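Uncharacterized lipoprotein GfcB (Escherichia coli K12, PDB 2IN5) is an uncharacterized membrane lipoprotein of the YjbF family, a homolog of group 4 capsule protein B, and may act in capsule polysaccharide assembly or export. Local coordinates at residues T71-R75 and D95-A100. Residues are numbered along the deposited sequence.
Sequences THNGR and DPLRNA
Residues 71-75 are the tip of the hairpin made by strands 68-72 and 75-80, and they meet the 3-10 segment 96-98 in the loop 95-100. A type I' turn runs from H72 to R75, characteristic of two-residue beta hairpins. N73 (phi/psi 46/58) and G74 (81/-15) take the corner positions with positive phi. The two-residue loop is closed by the backbone pair H72 N to R75 O and R75 N to H72 O, both 3.0 Å. Within 95-100, R98 N bonds D95 O at 2.9 Å and N99 N bonds P96 O at 3.0 Å. N73 and L97 lie closest, with 6.3 Å between their CA atoms. N73, chi1 t, gives its ND2 to L97 O at 2.9 Å. It also donates to G174 O, while its OD1 accepts from V176 N. R75, chi1 t with chi2 and chi3 both p, meets D95 in a bidentate salt bridge: NH2 to OD1 at 2.9 Å, NE to OD2 at 3.2 Å. Its NH1 forms a salt bridge with E152. D95 OD1 also takes a weak bond from L97 N at 3.4 Å. A water donates to D95 OD2 at 2.4 Å and lies 3.3 Å from H72 ND1, bridging the two side chains. H72 CE1 packs on R98 CA at 3.9 Å; R98 NH2 forms a salt bridge with E57. L97 CD1 touches R75 NE at 3.6 Å. The contact thus pins the loop between strands 86-89 and 108-117 to the hairpin. L97 also packs on F130 of strand 120-140, F167 of strand 161-170 and V176 of strand 176-182, within the large antiparallel sheet.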
ATOM      1  N   THR A  71      -0.207   9.251   6.102  1.00 21.40           N
ATOM      2  CA  THR A  71      -0.120  10.694   6.154  1.00 21.42           C
ATOM      3  C   THR A  71       0.072  11.320   4.787  1.00 19.85           C
ATOM      4  O   THR A  71       0.289  10.636   3.790  1.00 19.58           O
ATOM      5  CB  THR A  71       1.102  11.137   6.996  1.00 19.96           C
ATOM      6  OG1 THR A  71       2.293  10.846   6.254  1.00 20.06           O
ATOM      7  CG2 THR A  71       1.150  10.414   8.329  1.00 20.94           C
ATOM      8  N   HIS A  72      -0.039  12.635   4.762  1.00 18.82           N
ATOM      9  CA  HIS A  72       0.257  13.389   3.571  1.00 21.52           C
ATOM     10  C   HIS A  72       0.864  14.689   4.063  1.00 20.62           C
ATOM     11  O   HIS A  72       0.198  15.510   4.700  1.00 21.09           O
ATOM     12  CB  HIS A  72      -0.945  13.682   2.686  1.00 22.23           C
ATOM     13  CG  HIS A  72      -0.560  14.446   1.459  1.00 24.38           C
ATOM     14  ND1 HIS A  72      -0.375  15.813   1.469  1.00 25.66           N
ATOM     15  CD2 HIS A  72      -0.150  14.022   0.242  1.00 22.24           C
ATOM     16  CE1 HIS A  72       0.136  16.194   0.315  1.00 24.25           C
ATOM     17  NE2 HIS A  72       0.286  15.127  -0.447  1.00 24.70           N
ATOM     18  N   ASN A  73       2.151  14.848   3.782  1.00 22.48           N
ATOM     19  CA  ASN A  73       2.912  16.013   4.205  1.00 22.59           C
ATOM     20  C   ASN A  73       2.686  16.399   5.663  1.00 23.70           C
ATOM     21  O   ASN A  73       2.260  17.523   5.973  1.00 22.20           O
ATOM     22  CB  ASN A  73       2.635  17.217   3.303  1.00 23.52           C
ATOM     23  CG  ASN A  73       3.837  18.139   3.215  1.00 25.23           C
ATOM     24  OD1 ASN A  73       4.972  17.673   3.250  1.00 24.02           O
ATOM     25  ND2 ASN A  73       3.597  19.443   3.089  1.00 23.59           N
ATOM     26  N   GLY A  74       2.973  15.444   6.549  1.00 25.00           N
ATOM     27  CA  GLY A  74       2.851  15.666   7.980  1.00 24.41           C
ATOM     28  C   GLY A  74       1.463  15.555   8.575  1.00 26.69           C
ATOM     29  O   GLY A  74       1.324  15.464   9.799  1.00 26.46           O
ATOM     30  N   ARG A  75       0.440  15.574   7.721  1.00 25.26           N
ATOM     31  CA  ARG A  75      -0.942  15.477   8.178  1.00 25.97           C
ATOM     32  C   ARG A  75      -1.332  14.025   8.383  1.00 25.35           C
ATOM     33  O   ARG A  75      -1.136  13.189   7.499  1.00 25.66           O
ATOM     34  CB  ARG A  75      -1.904  16.096   7.155  1.00 26.96           C
ATOM     35  CG  ARG A  75      -3.368  16.052   7.592  1.00 23.89           C
ATOM     36  CD  ARG A  75      -3.630  17.006   8.748  1.00 25.15           C
ATOM     37  NE  ARG A  75      -3.685  18.387   8.293  1.00 25.68           N
ATOM     38  CZ  ARG A  75      -3.946  19.435   9.070  1.00 26.48           C
ATOM     39  NH1 ARG A  75      -4.175  19.277  10.367  1.00 21.49           N
ATOM     40  NH2 ARG A  75      -3.997  20.650   8.534  1.00 26.76           N
ATOM     41  N   ASP A  95      -6.653  20.343   2.155  1.00 32.37           N
ATOM     42  CA  ASP A  95      -5.767  20.667   3.261  1.00 31.20           C
ATOM     43  C   ASP A  95      -4.627  21.541   2.745  1.00 28.42           C
ATOM     44  O   ASP A  95      -3.950  21.189   1.786  1.00 28.43           O
ATOM     45  CB  ASP A  95      -5.236  19.383   3.898  1.00 30.83           C
ATOM     46  CG  ASP A  95      -4.169  19.643   4.949  1.00 31.97           C
ATOM     47  OD1 ASP A  95      -4.197  20.709   5.609  1.00 29.40           O
ATOM     48  OD2 ASP A  95      -3.309  18.755   5.121  1.00 31.30           O
ATOM     49  N   PRO A  96      -4.417  22.705   3.376  1.00 28.78           N
ATOM     50  CA  PRO A  96      -3.349  23.631   2.968  1.00 29.80           C
ATOM     51  C   PRO A  96      -1.949  23.021   2.916  1.00 30.51           C
ATOM     52  O   PRO A  96      -1.103  23.470   2.149  1.00 30.11           O
ATOM     53  CB  PRO A  96      -3.472  24.780   3.973  1.00 30.16           C
ATOM     54  CG  PRO A  96      -4.202  24.188   5.128  1.00 31.09           C
ATOM     55  CD  PRO A  96      -5.180  23.238   4.515  1.00 27.50           C
ATOM     56  N   LEU A  97      -1.718  21.991   3.726  1.00 30.92           N
ATOM     57  CA  LEU A  97      -0.438  21.313   3.737  1.00 29.38           C
ATOM     58  C   LEU A  97      -0.173  20.621   2.413  1.00 30.42           C
ATOM     59  O   LEU A  97       0.931  20.131   2.177  1.00 30.49           O
ATOM     60  CB  LEU A  97      -0.389  20.294   4.867  1.00 27.80           C
ATOM     61  CG  LEU A  97      -0.386  20.915   6.262  1.00 27.65           C
ATOM     62  CD1 LEU A  97      -0.531  19.826   7.312  1.00 25.97           C
ATOM     63  CD2 LEU A  97       0.908  21.690   6.458  1.00 25.32           C
ATOM     64  N   ARG A  98      -1.175  20.559   1.541  1.00 31.79           N
ATOM     65  CA  ARG A  98      -0.950  19.919   0.244  1.00 33.01           C
ATOM     66  C   ARG A  98      -0.024  20.791  -0.586  1.00 32.31           C
ATOM     67  O   ARG A  98       0.597  20.321  -1.530  1.00 31.81           O
ATOM     68  CB  ARG A  98      -2.267  19.680  -0.502  1.00 34.56           C
ATOM     69  CG  ARG A  98      -3.103  18.551   0.076  1.00 36.01           C
ATOM     70  CD  ARG A  98      -4.306  18.237  -0.788  1.00 38.37           C
ATOM     71  NE  ARG A  98      -4.186  16.916  -1.397  1.00 40.99           N
ATOM     72  CZ  ARG A  98      -3.457  16.653  -2.474  1.00 42.55           C
ATOM     73  NH1 ARG A  98      -2.788  17.628  -3.077  1.00 44.05           N
ATOM     74  NH2 ARG A  98      -3.376  15.410  -2.933  1.00 42.55           N
ATOM     75  N   ASN A  99       0.053  22.067  -0.228  1.00 33.45           N
ATOM     76  CA  ASN A  99       0.939  23.014  -0.896  1.00 35.43           C
ATOM     77  C   ASN A  99       1.476  23.904   0.226  1.00 33.60           C
ATOM     78  O   ASN A  99       1.171  25.093   0.299  1.00 31.85           O
ATOM     79  CB  ASN A  99       0.172  23.852  -1.921  1.00 40.30           C
ATOM     80  CG  ASN A  99       1.096  24.543  -2.916  1.00 47.08           C
ATOM     81  OD1 ASN A  99       2.166  25.044  -2.546  1.00 48.98           O
ATOM     82  ND2 ASN A  99       0.687  24.578  -4.185  1.00 49.30           N
ATOM     83  N   ALA A 100       2.278  23.303   1.100  1.00 33.41           N
ATOM     84  CA  ALA A 100       2.837  23.983   2.268  1.00 32.92           C
ATOM     85  C   ALA A 100       3.555  25.297   2.001  1.00 31.73           C
ATOM     86  O   ALA A 100       3.538  26.185   2.843  1.00 32.66           O
ATOM     87  CB  ALA A 100       3.762  23.027   3.027  1.00 31.49           C
TER
HETATM   88  O   HOH W   1      -2.110  17.045   3.929  1.00 26.09           O